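BPH (Thiobacillus denitrificans, PDB 5OVS) probably acts as a threonine-type N-terminal nucleophile hydrolase that degrades proteins inside a tetradecameric double ring related to the proteasome. Local coordinates at residues 44-49 and 111-116; 36-41 and 182-187; 2-7 and 134-139; 76-81 and 126-131. All blocks are in the same frame, centred on the assembly; numbering follows the deposited sequence.

Interaction 1 (44-49 and 111-116); sequences SYVAIT and VLIANP
Two adjacent antiparallel strands of the five-stranded sheet, 44-48 and the central strand 111-115, meet here with their axes 4.6 Å apart. Tyr45 with Ala114 and Ala47 with Leu112 are hydrogen-bonded pairs, each closed by two reciprocal amide-carbonyl bonds whose donors lie in the carbonyl plane. The straightest runs from Ala47 N to Leu112 O, 2.9 Å long with 174° at the hydrogen. In the αββα sandwich of the N-terminal nucleophile hydrolases this sheet is stacked on a second one, and the residue types divide accordingly. Ala47, Leu112 and Ala114 face the second sheet, where Ala47 and Leu112 touch Val3 and the short alanines let Ile14 come close. The opposite face carries branched Val46, Ile48, Val111 and Ile113, which suit both strand backbone and hydrophobic core. Val111 CG1, anti to its carbonyl carbon, runs beside Ile48 CG1 at 4.2 Å, while Val46 crosses Val111 obliquely, its CG1 4.1 Å from Val111 CB. At the polar end Asn115 holds CG in the crowded position between N and C (chi1 69°), so that ND2 gives Ser44 OG a weak bond of 3.1 Å, while OD1 accepts from Arg117 N.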
loop_
_atom_site.group_PDB
_atom_site.type_symbol
_atom_site.label_atom_id
_atom_site.label_comp_id
_atom_site.label_asym_id
_atom_site.label_seq_id
_atom_site.Cartn_x
_atom_site.Cartn_y
_atom_site.Cartn_z
ATOM N N SER K 44 -3.153 -29.041 39.878
ATOM C CA SER K 44 -2.191 -28.288 39.077
ATOM C C SER K 44 -2.287 -26.796 39.373
ATOM O O SER K 44 -3.344 -26.295 39.748
ATOM C CB SER K 44 -2.420 -28.517 37.581
ATOM O OG SER K 44 -2.125 -29.849 37.211
ATOM N N TYR K 45 -1.174 -26.093 39.205
ATOM C CA TYR K 45 -1.175 -24.639 39.198
ATOM C C TYR K 45 -0.856 -24.217 37.792
ATOM O O TYR K 45 0.091 -24.726 37.200
ATOM C CB TYR K 45 -0.118 -24.072 40.124
ATOM C CG TYR K 45 -0.389 -24.318 41.582
ATOM C CD1 TYR K 45 -1.359 -23.598 42.266
ATOM C CD2 TYR K 45 0.336 -25.262 42.282
ATOM C CE1 TYR K 45 -1.600 -23.825 43.614
ATOM C CE2 TYR K 45 0.105 -25.496 43.626
ATOM C CZ TYR K 45 -0.863 -24.778 44.285
ATOM O OH TYR K 45 -1.082 -25.023 45.619
ATOM N N VAL K 46 -1.648 -23.294 37.262
ATOM C CA VAL K 46 -1.464 -22.807 35.913
ATOM C C VAL K 46 -1.090 -21.325 35.967
ATOM O O VAL K 46 -1.818 -20.516 36.536
ATOM C CB VAL K 46 -2.729 -23.029 35.060
ATOM C CG1 VAL K 46 -2.482 -22.637 33.606
ATOM C CG2 VAL K 46 -3.165 -24.482 35.148
ATOM N N ALA K 47 0.060 -21.002 35.385
ATOM C CA ALA K 47 0.586 -19.646 35.346
ATOM C C ALA K 47 0.412 -19.129 33.932
ATOM O O ALA K 47 0.819 -19.789 32.981
ATOM C CB ALA K 47 2.052 -19.636 35.744
ATOM N N ILE K 48 -0.199 -17.955 33.801
ATOM C CA ILE K 48 -0.755 -17.515 32.525
ATOM C C ILE K 48 -0.139 -16.197 32.069
ATOM O O ILE K 48 -0.062 -15.270 32.845
ATOM C CB ILE K 48 -2.277 -17.367 32.635
ATOM C CG1 ILE K 48 -2.896 -18.689 33.130
ATOM C CG2 ILE K 48 -2.860 -16.970 31.291
ATOM C CD1 ILE K 48 -4.321 -18.589 33.652
ATOM N N THR K 49 0.322 -16.137 30.817
ATOM C CA THR K 49 0.877 -14.908 30.224
ATOM C C THR K 49 -0.074 -14.407 29.136
ATOM O O THR K 49 -0.947 -15.148 28.687
ATOM C CB THR K 49 2.257 -15.152 29.591
ATOM O OG1 THR K 49 2.112 -15.882 28.367
ATOM C CG2 THR K 49 3.145 -15.940 30.521
ATOM N N VAL K 111 1.432 -20.768 28.678
ATOM C CA VAL K 111 1.276 -21.126 30.093
ATOM C C VAL K 111 2.281 -22.150 30.575
ATOM O O VAL K 111 2.822 -22.922 29.789
ATOM C CB VAL K 111 -0.147 -21.628 30.430
ATOM C CG1 VAL K 111 -1.179 -20.658 29.898
ATOM C CG2 VAL K 111 -0.357 -23.040 29.899
ATOM N N LEU K 112 2.542 -22.110 31.876
ATOM C CA LEU K 112 3.289 -23.159 32.547
ATOM C C LEU K 112 2.311 -23.885 33.495
ATOM O O LEU K 112 1.440 -23.259 34.093
ATOM C CB LEU K 112 4.472 -22.567 33.290
ATOM C CG LEU K 112 5.430 -21.760 32.394
ATOM C CD1 LEU K 112 6.464 -21.050 33.243
ATOM C CD2 LEU K 112 6.110 -22.663 31.383
ATOM N N ILE K 113 2.439 -25.204 33.580
ATOM C CA ILE K 113 1.560 -26.055 34.387
ATOM C C ILE K 113 2.411 -26.910 35.314
ATOM O O ILE K 113 3.158 -27.769 34.853
ATOM C CB ILE K 113 0.739 -26.988 33.502
ATOM C CG1 ILE K 113 -0.162 -26.162 32.596
ATOM C CG2 ILE K 113 -0.089 -27.966 34.363
ATOM C CD1 ILE K 113 -0.723 -26.945 31.441
ATOM N N ALA K 114 2.299 -26.657 36.613
ATOM C CA ALA K 114 3.016 -27.415 37.622
ATOM C C ALA K 114 2.049 -28.364 38.319
ATOM O O ALA K 114 1.001 -27.956 38.787
ATOM C CB ALA K 114 3.630 -26.474 38.636
ATOM N N ASN K 115 2.398 -29.640 38.379
ATOM C CA ASN K 115 1.702 -30.569 39.280
ATOM C C ASN K 115 2.631 -31.690 39.738
ATOM O O ASN K 115 3.702 -31.883 39.157
ATOM C CB ASN K 115 0.413 -31.101 38.641
ATOM C CG ASN K 115 0.668 -32.022 37.463
ATOM O OD1 ASN K 115 1.200 -33.122 37.613
ATOM N ND2 ASN K 115 0.243 -31.590 36.288
ATOM N N PRO K 116 2.233 -32.436 40.785
ATOM C CA PRO K 116 3.134 -33.459 41.292
ATOM C C PRO K 116 3.745 -34.377 40.225
ATOM O O PRO K 116 4.862 -34.864 40.418
ATOM C CB PRO K 116 2.247 -34.248 42.265
ATOM C CG PRO K 116 1.303 -33.225 42.794
ATOM C CD PRO K 116 1.024 -32.314 41.623
#

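Interaction 2 (36-41 and 182-187); sequences EKIIRV and QSFVME
Strands 38-41 and 182-187 are outer strands of the two stacked sheets in the αββα sandwich, and they meet where the two sheets face each other, through side chains, with no direct hydrogen bond. Gln182 makes the largest share of the contact. Its CG is anti to the backbone N (chi1 177°) and the chain stays extended beyond, so the amide is carried straight to the residues just before strand 38-41. There it crosses Glu36 at about a right angle, NE2 only 3.0 Å from Glu36 CG, a tight contact. Glu36 is bent at chi2 (97°), which swings its carboxylate aside, the two flat groups being turned 63° from each other. The carbonyl end is satisfied through a water, which donates to Gln182 OE1 at 2.7 Å and accepts from Lys37 N at 2.9 Å; a long amide suits this place because, through the water, it reaches a backbone N-H of the opposing layer. An alanine at Gln182 would probably lose this water bridge and the packing on Glu36 and Ile38. Lys37 points its amine elsewhere, to Leu19 O, Asp17 and Thr1 OG1, consistent with the threonine-protease active site of the family. With CG1 anti to the carbonyl carbon and its chain extended, Ile38 slides past Gln182 in the opposite direction and lays its aliphatic chain along the amide oxygen, CG1 3.8 Å from Gln182 OE1. The apolar contact is with Phe184, whose ring also stacks on Tyr45 and turns its edge to this isoleucine, with Ile38 CD1 near the ring plane, 4.2 Å from Phe184 CD1.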
loop_
_atom_site.group_PDB
_atom_site.type_symbol
_atom_site.label_atom_id
_atom_site.label_comp_id
_atom_site.label_asym_id
_atom_site.label_seq_id
_atom_site.Cartn_x
_atom_site.Cartn_y
_atom_site.Cartn_z
ATOM N N GLU K 36 -2.832 -11.784 41.047
ATOM C CA GLU K 36 -2.234 -13.106 40.894
ATOM C C GLU K 36 -2.375 -13.581 39.459
ATOM O O GLU K 36 -3.437 -13.460 38.874
ATOM C CB GLU K 36 -2.896 -14.131 41.844
ATOM C CG GLU K 36 -2.371 -14.137 43.288
ATOM C CD GLU K 36 -3.194 -13.343 44.305
ATOM O OE1 GLU K 36 -4.051 -12.507 43.926
ATOM O OE2 GLU K 36 -2.976 -13.567 45.522
ATOM N N LYS K 37 -1.294 -14.124 38.901
ATOM C CA LYS K 37 -1.289 -14.647 37.542
ATOM C C LYS K 37 -1.268 -16.177 37.507
ATOM O O LYS K 37 -1.083 -16.776 36.445
ATOM C CB LYS K 37 -0.099 -14.075 36.765
ATOM C CG LYS K 37 -0.068 -12.556 36.713
ATOM C CD LYS K 37 1.054 -12.065 35.806
ATOM C CE LYS K 37 1.163 -10.547 35.776
ATOM N NZ LYS K 37 2.292 -10.043 34.929
ATOM N N ILE K 38 -1.483 -16.812 38.656
ATOM C CA ILE K 38 -1.473 -18.266 38.744
ATOM C C ILE K 38 -2.801 -18.758 39.318
ATOM O O ILE K 38 -3.259 -18.258 40.335
ATOM C CB ILE K 38 -0.316 -18.770 39.651
ATOM C CG1 ILE K 38 1.035 -18.268 39.151
ATOM C CG2 ILE K 38 -0.300 -20.291 39.737
ATOM C CD1 ILE K 38 2.179 -18.560 40.095
ATOM N N ILE K 39 -3.396 -19.762 38.687
ATOM C CA ILE K 39 -4.645 -20.357 39.191
ATOM C C ILE K 39 -4.477 -21.835 39.486
ATOM O O ILE K 39 -3.644 -22.510 38.892
ATOM C CB ILE K 39 -5.839 -20.177 38.206
ATOM C CG1 ILE K 39 -5.551 -20.835 36.849
ATOM C CG2 ILE K 39 -6.171 -18.706 38.041
ATOM C CD1 ILE K 39 -6.661 -20.699 35.828
ATOM N N ARG K 40 -5.289 -22.342 40.402
ATOM C CA ARG K 40 -5.276 -23.760 40.705
ATOM C C ARG K 40 -6.257 -24.396 39.775
ATOM O O ARG K 40 -7.310 -23.841 39.543
ATOM C CB ARG K 40 -5.696 -24.034 42.144
ATOM C CG ARG K 40 -4.977 -23.196 43.197
ATOM C CD ARG K 40 -5.053 -23.815 44.596
ATOM N NE ARG K 40 -6.123 -24.812 44.693
ATOM C CZ ARG K 40 -5.959 -26.119 44.922
ATOM N NH1 ARG K 40 -4.753 -26.649 45.132
ATOM N NH2 ARG K 40 -7.026 -26.910 44.965
ATOM N N VAL K 41 -5.897 -25.534 39.207
ATOM C CA VAL K 41 -6.844 -26.358 38.464
ATOM C C VAL K 41 -6.622 -27.814 38.887
ATOM O O VAL K 41 -5.655 -28.455 38.466
ATOM C CB VAL K 41 -6.672 -26.202 36.942
ATOM C CG1 VAL K 41 -7.694 -27.048 36.205
ATOM C CG2 VAL K 41 -6.808 -24.744 36.539
ATOM N N GLN K 182 4.969 -13.994 43.219
ATOM C CA GLN K 182 4.118 -14.997 43.832
ATOM C C GLN K 182 4.690 -16.356 43.468
ATOM O O GLN K 182 5.216 -16.524 42.373
ATOM C CB GLN K 182 2.717 -14.866 43.249
ATOM C CG GLN K 182 1.717 -15.894 43.739
ATOM C CD GLN K 182 0.463 -15.958 42.877
ATOM O OE1 GLN K 182 0.457 -15.526 41.711
ATOM N NE2 GLN K 182 -0.608 -16.518 43.442
ATOM N N SER K 183 4.584 -17.332 44.360
ATOM C CA SER K 183 5.031 -18.671 44.017
ATOM C C SER K 183 4.335 -19.771 44.808
ATOM O O SER K 183 3.740 -19.529 45.841
ATOM C CB SER K 183 6.533 -18.794 44.201
ATOM O OG SER K 183 6.897 -18.635 45.558
ATOM N N PHE K 184 4.426 -20.985 44.291
ATOM C CA PHE K 184 3.921 -22.156 44.972
ATOM C C PHE K 184 4.947 -23.257 44.828
ATOM O O PHE K 184 5.701 -23.270 43.853
ATOM C CB PHE K 184 2.597 -22.604 44.355
ATOM C CG PHE K 184 1.481 -21.620 44.546
ATOM C CD1 PHE K 184 1.358 -20.524 43.709
ATOM C CD2 PHE K 184 0.554 -21.781 45.569
ATOM C CE1 PHE K 184 0.331 -19.607 43.886
ATOM C CE2 PHE K 184 -0.481 -20.870 45.738
ATOM C CZ PHE K 184 -0.594 -19.783 44.895
ATOM N N VAL K 185 4.972 -24.171 45.793
ATOM C CA VAL K 185 5.872 -25.311 45.759
ATOM C C VAL K 185 5.106 -26.579 46.146
ATOM O O VAL K 185 4.167 -26.533 46.947
ATOM C CB VAL K 185 7.103 -25.085 46.676
ATOM C CG1 VAL K 185 6.723 -25.107 48.145
ATOM C CG2 VAL K 185 8.202 -26.104 46.386
ATOM N N MET K 186 5.498 -27.700 45.549
ATOM C CA MET K 186 4.886 -28.989 45.847
ATOM C C MET K 186 5.897 -30.109 45.682
ATOM O O MET K 186 6.973 -29.916 45.099
ATOM C CB MET K 186 3.689 -29.227 44.926
ATOM C CG MET K 186 4.062 -29.567 43.492
ATOM S SD MET K 186 2.809 -29.092 42.286
ATOM C CE MET K 186 3.151 -27.331 42.220
ATOM N N GLU K 187 5.529 -31.284 46.183
ATOM C CA GLU K 187 6.397 -32.449 46.123
ATOM C C GLU K 187 6.248 -33.150 44.764
ATOM O O GLU K 187 5.146 -33.254 44.222
ATOM C CB GLU K 187 6.074 -33.422 47.270
ATOM C CG GLU K 187 6.030 -32.796 48.664
ATOM C CD GLU K 187 7.299 -32.029 49.029
ATOM O OE1 GLU K 187 8.161 -32.588 49.747
ATOM O OE2 GLU K 187 7.441 -30.865 48.600
HETATM O O HOH W 1 1.305 -13.594 40.068
#

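Interaction 3 (2-7 and 134-139); sequences TVTIVR and FYAYGS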
loop_
_atom_site.group_PDB
_atom_site.type_symbol
_atom_site.label_atom_id
_atom_site.label_comp_id
_atom_site.label_asym_id
_atom_site.label_seq_id
_atom_site.Cartn_x
_atom_site.Cartn_y
_atom_site.Cartn_z
ATOM N N THR K 2 6.212 -12.319 33.541
ATOM C CA THR K 2 7.135 -13.436 33.641
ATOM C C THR K 2 6.529 -14.522 34.511
ATOM O O THR K 2 6.085 -14.258 35.627
ATOM C CB THR K 2 8.466 -13.029 34.259
ATOM O OG1 THR K 2 9.047 -11.980 33.474
ATOM C CG2 THR K 2 9.424 -14.217 34.292
ATOM N N VAL K 3 6.520 -15.741 33.978
ATOM C CA VAL K 3 6.133 -16.929 34.730
ATOM C C VAL K 3 7.291 -17.925 34.658
ATOM O O VAL K 3 7.936 -18.048 33.617
ATOM C CB VAL K 3 4.846 -17.581 34.187
ATOM C CG1 VAL K 3 3.630 -16.721 34.498
ATOM C CG2 VAL K 3 4.939 -17.848 32.691
ATOM N N THR K 4 7.569 -18.607 35.758
ATOM C CA THR K 4 8.649 -19.568 35.790
ATOM C C THR K 4 8.193 -20.895 36.399
ATOM O O THR K 4 7.221 -20.975 37.179
ATOM C CB THR K 4 9.858 -19.043 36.578
ATOM O OG1 THR K 4 9.457 -18.752 37.919
ATOM C CG2 THR K 4 10.433 -17.760 35.927
ATOM N N ILE K 5 8.911 -21.944 36.031
ATOM C CA ILE K 5 8.600 -23.251 36.529
ATOM C C ILE K 5 9.902 -24.032 36.687
ATOM O O ILE K 5 10.786 -23.955 35.842
ATOM C CB ILE K 5 7.592 -23.952 35.605
ATOM C CG1 ILE K 5 6.904 -25.087 36.360
ATOM C CG2 ILE K 5 8.261 -24.398 34.314
ATOM C CD1 ILE K 5 5.632 -25.548 35.710
ATOM N N VAL K 6 10.020 -24.738 37.805
ATOM C CA VAL K 6 11.270 -25.369 38.197
ATOM C C VAL K 6 11.014 -26.707 38.892
ATOM O O VAL K 6 10.071 -26.873 39.684
ATOM C CB VAL K 6 12.091 -24.468 39.126
ATOM C CG1 VAL K 6 13.404 -25.144 39.492
ATOM C CG2 VAL K 6 12.343 -23.110 38.476
ATOM N N ARG K 7 11.902 -27.638 38.579
ATOM C CA ARG K 7 11.881 -28.985 39.064
ATOM C C ARG K 7 13.278 -29.247 39.627
ATOM O O ARG K 7 14.253 -29.235 38.885
ATOM C CB ARG K 7 11.606 -29.862 37.846
ATOM C CG ARG K 7 11.362 -31.323 38.127
ATOM C CD ARG K 7 11.743 -32.172 36.927
ATOM N NE ARG K 7 11.943 -33.547 37.366
ATOM C CZ ARG K 7 11.131 -34.566 37.110
ATOM N NH1 ARG K 7 10.039 -34.407 36.371
ATOM N NH2 ARG K 7 11.431 -35.766 37.588
ATOM N N PHE K 134 13.940 -26.481 34.181
ATOM C CA PHE K 134 13.186 -25.256 34.351
ATOM C C PHE K 134 12.734 -24.689 33.013
ATOM O O PHE K 134 13.178 -25.144 31.965
ATOM C CB PHE K 134 14.005 -24.223 35.122
ATOM C CG PHE K 134 15.311 -23.831 34.472
ATOM C CD1 PHE K 134 15.359 -22.809 33.534
ATOM C CD2 PHE K 134 16.499 -24.427 34.857
ATOM C CE1 PHE K 134 16.567 -22.413 32.959
ATOM C CE2 PHE K 134 17.707 -24.044 34.295
ATOM C CZ PHE K 134 17.744 -23.033 33.345
ATOM N N TYR K 135 11.809 -23.734 33.055
ATOM C CA TYR K 135 11.521 -22.899 31.891
ATOM C C TYR K 135 10.749 -21.664 32.319
ATOM O O TYR K 135 10.385 -21.529 33.490
ATOM C CB TYR K 135 10.781 -23.671 30.769
ATOM C CG TYR K 135 11.064 -23.118 29.381
ATOM C CD1 TYR K 135 12.373 -22.985 28.916
ATOM C CD2 TYR K 135 10.030 -22.716 28.539
ATOM C CE1 TYR K 135 12.640 -22.453 27.666
ATOM C CE2 TYR K 135 10.285 -22.187 27.284
ATOM C CZ TYR K 135 11.588 -22.060 26.854
ATOM O OH TYR K 135 11.844 -21.558 25.608
ATOM N N ALA K 136 10.549 -20.742 31.377
ATOM C CA ALA K 136 9.864 -19.467 31.632
ATOM C C ALA K 136 9.135 -18.996 30.382
ATOM O O ALA K 136 9.585 -19.263 29.279
ATOM C CB ALA K 136 10.872 -18.412 32.062
ATOM N N TYR K 137 8.014 -18.303 30.569
ATOM C CA TYR K 137 7.251 -17.685 29.472
ATOM C C TYR K 137 6.910 -16.268 29.869
ATOM O O TYR K 137 7.107 -15.858 31.026
ATOM C CB TYR K 137 5.943 -18.432 29.193
ATOM C CG TYR K 137 6.032 -19.664 28.304
ATOM C CD1 TYR K 137 6.764 -19.653 27.117
ATOM C CD2 TYR K 137 5.332 -20.842 28.646
ATOM C CE1 TYR K 137 6.828 -20.777 26.306
ATOM C CE2 TYR K 137 5.396 -21.974 27.849
ATOM C CZ TYR K 137 6.143 -21.939 26.686
ATOM O OH TYR K 137 6.198 -23.065 25.895
ATOM N N GLY K 138 6.381 -15.533 28.899
ATOM C CA GLY K 138 6.154 -14.103 29.026
ATOM C C GLY K 138 7.282 -13.308 28.378
ATOM O O GLY K 138 8.323 -13.849 28.024
ATOM N N SER K 139 7.063 -12.009 28.226
ATOM C CA SER K 139 8.072 -11.103 27.676
ATOM C C SER K 139 9.346 -11.099 28.522
ATOM O O SER K 139 10.421 -10.769 28.020
ATOM C CB SER K 139 7.500 -9.680 27.583
ATOM O OG SER K 139 7.051 -9.210 28.864
#
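Strands 3-7 and 134-137 pair antiparallel in the four-stranded sheet, and the close fit lies along their backbones. Val3 with Tyr137 and Ile5 with Tyr135 each exchange two bonds; Val3 N reaches Tyr137 O at 3.0 Å and nearly straight (171°), though from 25° above the carbonyl plane. Val3 holds CG2 in the crowded position between N and C, which sets that methyl 3.4 Å from Tyr137 O and 3.7 Å from Tyr137 CB. In the non-hydrogen-bonded pairs the carbons are similarly close: Thr4 CG2 lies 3.9 Å from Ala136 CB, and Val6 CG2 lies 3.9 Å from Phe134 CB, the latter two side chains side by side. Gly138 also comes close to Thr2: its backbone angles would jam a CB against Tyr137 O, and that CB would sit 3.3 Å from Thr2 CA, so glycine suits this point. The loose side is at partly exposed Arg7, which leads its guanidinium away, and at Ser139, likewise partly exposed and pointing away. The large rings of 134-137 reach outward, Phe134 and Tyr137 meeting Tyr31 and Trp22 of a neighbouring subunit edge-to-face. Thr4 and Val6 turn to helix 159-173, where Thr4 OG1 bonds Ala163 O, and Thr4 and Phe134 also touch Met148 of helix 141-151; on the other face Val3, Ile5 and Tyr137 rest on Leu112 of strand 111-115.

Interaction 4 (76-81 and 126-131); sequences RIFCVW and RTVQEF
The rings of Phe78 and Trp81 both meet segment 126-131 at their edges. Near the Phe78 plane stand Arg126 O, 3.7 Å from Phe78 CD1, and Val128 CG2; near the Trp81 plane stands Arg126 CG. That same Arg126 CG touches the side chain at Trp81 CB, 4.1 Å away. The third ring, Phe131, has Gln129 O, two residues earlier, over one face, offset toward the rim, and is stacked with Tyr135. Phe78 extends its ring with CG anti to the backbone N (chi1 170°), and it also packs on Ile57 of a neighbouring subunit. Helix 74-91 belongs to an outer helical layer of the αββα fold, and here it covers strand 128-131, outermost in the five-stranded sheet within this chain. Val128 fits the helix surface with both methyls: CG1, anti to its N, lies 3.8 Å from Ile77 CG2, and CG2 lies 3.6 Å from Phe78 CA. An alanine at Val128 would lose both methyls and would probably loosen the seat of the helix on the strand at Ile77 and Phe78. Arg126 has positive backbone angles (phi 61°), unusual for a residue with a side chain, and its chain, bent at chi3, lays CD 3.7 Å from Trp81 O. The guanidinium beyond is held by Glu105 O at NH2 and by Ser107 OG at NH1.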
loop_
_atom_site.group_PDB
_atom_site.type_symbol
_atom_site.label_atom_id
_atom_site.label_comp_id
_atom_site.label_asym_id
_atom_site.label_seq_id
_atom_site.Cartn_x
_atom_site.Cartn_y
_atom_site.Cartn_z
ATOM N N ARG K 76 -2.375 -35.448 27.326
ATOM C CA ARG K 76 -3.584 -34.999 28.026
ATOM C C ARG K 76 -3.710 -33.489 28.012
ATOM O O ARG K 76 -4.804 -32.957 27.892
ATOM C CB ARG K 76 -3.607 -35.498 29.468
ATOM C CG ARG K 76 -3.947 -36.968 29.584
ATOM C CD ARG K 76 -3.784 -37.465 31.015
ATOM N NE ARG K 76 -3.925 -38.915 31.114
ATOM C CZ ARG K 76 -3.716 -39.622 32.225
ATOM N NH1 ARG K 76 -3.339 -39.020 33.353
ATOM N NH2 ARG K 76 -3.871 -40.941 32.205
ATOM N N ILE K 77 -2.589 -32.804 28.149
ATOM C CA ILE K 77 -2.591 -31.348 28.125
ATOM C C ILE K 77 -2.923 -30.864 26.722
ATOM O O ILE K 77 -3.697 -29.927 26.551
ATOM C CB ILE K 77 -1.240 -30.757 28.598
ATOM C CG1 ILE K 77 -1.011 -31.090 30.079
ATOM C CG2 ILE K 77 -1.200 -29.238 28.384
ATOM C CD1 ILE K 77 0.431 -30.962 30.520
ATOM N N PHE K 78 -2.360 -31.504 25.710
ATOM C CA PHE K 78 -2.658 -31.086 24.349
ATOM C C PHE K 78 -4.153 -31.176 24.037
ATOM O O PHE K 78 -4.740 -30.283 23.440
ATOM C CB PHE K 78 -1.904 -31.916 23.321
ATOM C CG PHE K 78 -2.372 -31.651 21.939
ATOM C CD1 PHE K 78 -2.100 -30.428 21.344
ATOM C CD2 PHE K 78 -3.168 -32.561 21.276
ATOM C CE1 PHE K 78 -2.572 -30.135 20.081
ATOM C CE2 PHE K 78 -3.645 -32.279 20.014
ATOM C CZ PHE K 78 -3.348 -31.063 19.414
ATOM N N CYS K 79 -4.744 -32.286 24.438
ATOM C CA CYS K 79 -6.145 -32.553 24.227
ATOM C C CYS K 79 -7.046 -31.514 24.904
ATOM O O CYS K 79 -8.022 -31.024 24.314
ATOM C CB CYS K 79 -6.424 -33.951 24.775
ATOM S SG CYS K 79 -8.108 -34.496 24.593
ATOM N N VAL K 80 -6.719 -31.175 26.144
ATOM C CA VAL K 80 -7.446 -30.136 26.891
ATOM C C VAL K 80 -7.292 -28.758 26.220
ATOM O O VAL K 80 -8.286 -28.050 25.984
ATOM C CB VAL K 80 -6.948 -30.075 28.353
ATOM C CG1 VAL K 80 -7.440 -28.827 29.065
ATOM C CG2 VAL K 80 -7.391 -31.320 29.110
ATOM N N TRP K 81 -6.045 -28.380 25.903
ATOM C CA TRP K 81 -5.795 -27.083 25.265
ATOM C C TRP K 81 -6.426 -26.977 23.890
ATOM O O TRP K 81 -6.915 -25.912 23.517
ATOM C CB TRP K 81 -4.303 -26.736 25.215
ATOM C CG TRP K 81 -3.984 -25.606 26.118
ATOM C CD1 TRP K 81 -3.560 -24.371 25.753
ATOM C CD2 TRP K 81 -4.129 -25.580 27.543
ATOM N NE1 TRP K 81 -3.395 -23.580 26.862
ATOM C CE2 TRP K 81 -3.741 -24.298 27.975
ATOM C CE3 TRP K 81 -4.535 -26.524 28.496
ATOM C CZ2 TRP K 81 -3.746 -23.927 29.319
ATOM C CZ3 TRP K 81 -4.540 -26.157 29.837
ATOM C CH2 TRP K 81 -4.145 -24.867 30.233
ATOM N N ARG K 126 -0.380 -24.093 20.930
ATOM C CA ARG K 126 -0.663 -25.398 21.550
ATOM C C ARG K 126 0.508 -26.396 21.516
ATOM O O ARG K 126 0.316 -27.616 21.548
ATOM C CB ARG K 126 -1.979 -25.979 21.026
ATOM C CG ARG K 126 -3.164 -25.205 21.606
ATOM C CD ARG K 126 -4.464 -25.371 20.835
ATOM N NE ARG K 126 -4.308 -25.191 19.395
ATOM C CZ ARG K 126 -4.076 -24.025 18.793
ATOM N NH1 ARG K 126 -3.949 -22.896 19.485
ATOM N NH2 ARG K 126 -3.955 -23.988 17.473
ATOM N N THR K 127 1.714 -25.842 21.505
ATOM C CA THR K 127 2.932 -26.605 21.622
ATOM C C THR K 127 3.110 -27.024 23.058
ATOM O O THR K 127 3.541 -26.218 23.872
ATOM C CB THR K 127 4.151 -25.726 21.269
ATOM O OG1 THR K 127 3.900 -25.037 20.042
ATOM C CG2 THR K 127 5.418 -26.562 21.167
ATOM N N VAL K 128 2.782 -28.270 23.368
ATOM C CA VAL K 128 2.893 -28.783 24.728
ATOM C C VAL K 128 4.252 -29.414 24.949
ATOM O O VAL K 128 4.693 -30.235 24.155
ATOM C CB VAL K 128 1.839 -29.868 25.038
ATOM C CG1 VAL K 128 1.943 -30.295 26.493
ATOM C CG2 VAL K 128 0.446 -29.381 24.701
ATOM N N GLN K 129 4.878 -29.074 26.070
ATOM C CA GLN K 129 6.220 -29.545 26.378
ATOM C C GLN K 129 6.300 -29.996 27.823
ATOM O O GLN K 129 5.657 -29.410 28.682
ATOM C CB GLN K 129 7.249 -28.427 26.081
ATOM C CG GLN K 129 7.195 -27.985 24.631
ATOM C CD GLN K 129 8.312 -27.035 24.225
ATOM O OE1 GLN K 129 8.386 -25.884 24.680
ATOM N NE2 GLN K 129 9.169 -27.502 23.333
ATOM N N GLU K 130 7.064 -31.051 28.086
ATOM C CA GLU K 130 7.435 -31.386 29.462
ATOM C C GLU K 130 8.850 -30.922 29.653
ATOM O O GLU K 130 9.699 -31.175 28.799
ATOM C CB GLU K 130 7.351 -32.886 29.762
ATOM C CG GLU K 130 7.683 -33.191 31.215
ATOM C CD GLU K 130 7.459 -34.631 31.623
ATOM O OE1 GLU K 130 7.189 -35.489 30.756
ATOM O OE2 GLU K 130 7.568 -34.906 32.830
ATOM N N PHE K 131 9.108 -30.247 30.768
ATOM C CA PHE K 131 10.430 -29.697 31.022
ATOM C C PHE K 131 11.191 -30.559 32.002
ATOM O O PHE K 131 10.604 -31.176 32.882
ATOM C CB PHE K 131 10.317 -28.256 31.511
ATOM C CG PHE K 131 9.674 -27.351 30.512
ATOM C CD1 PHE K 131 10.286 -27.111 29.293
ATOM C CD2 PHE K 131 8.443 -26.752 30.777
ATOM C CE1 PHE K 131 9.688 -26.296 28.350
ATOM C CE2 PHE K 131 7.845 -25.924 29.838
ATOM C CZ PHE K 131 8.466 -25.698 28.623
#

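Overall arrangement
Interaction 1 stands in the middle, with the centres of interactions 2, 3 and 4 about 7, 10 and 11 Å from its own; the farthest pair, 2 and 4, has centres about 18 Å apart. Interactions 1, 2 and 4 share the five-stranded sheet, 2 at the first strand, 1 at the second and third, and 4 at the last, where helix 74-91 covers the sheet, whereas 2 and 3 engage opposite outer strands of the four-stranded sheet. The segments run 2-7, 36-41, 44-49, 76-81, 111-116, 126-131, 134-139, 182-187, so the first and last parts of the chain are drawn into one sandwich. Interactions 3 and 4 also reach neighbouring subunits, linking this core to the double ring.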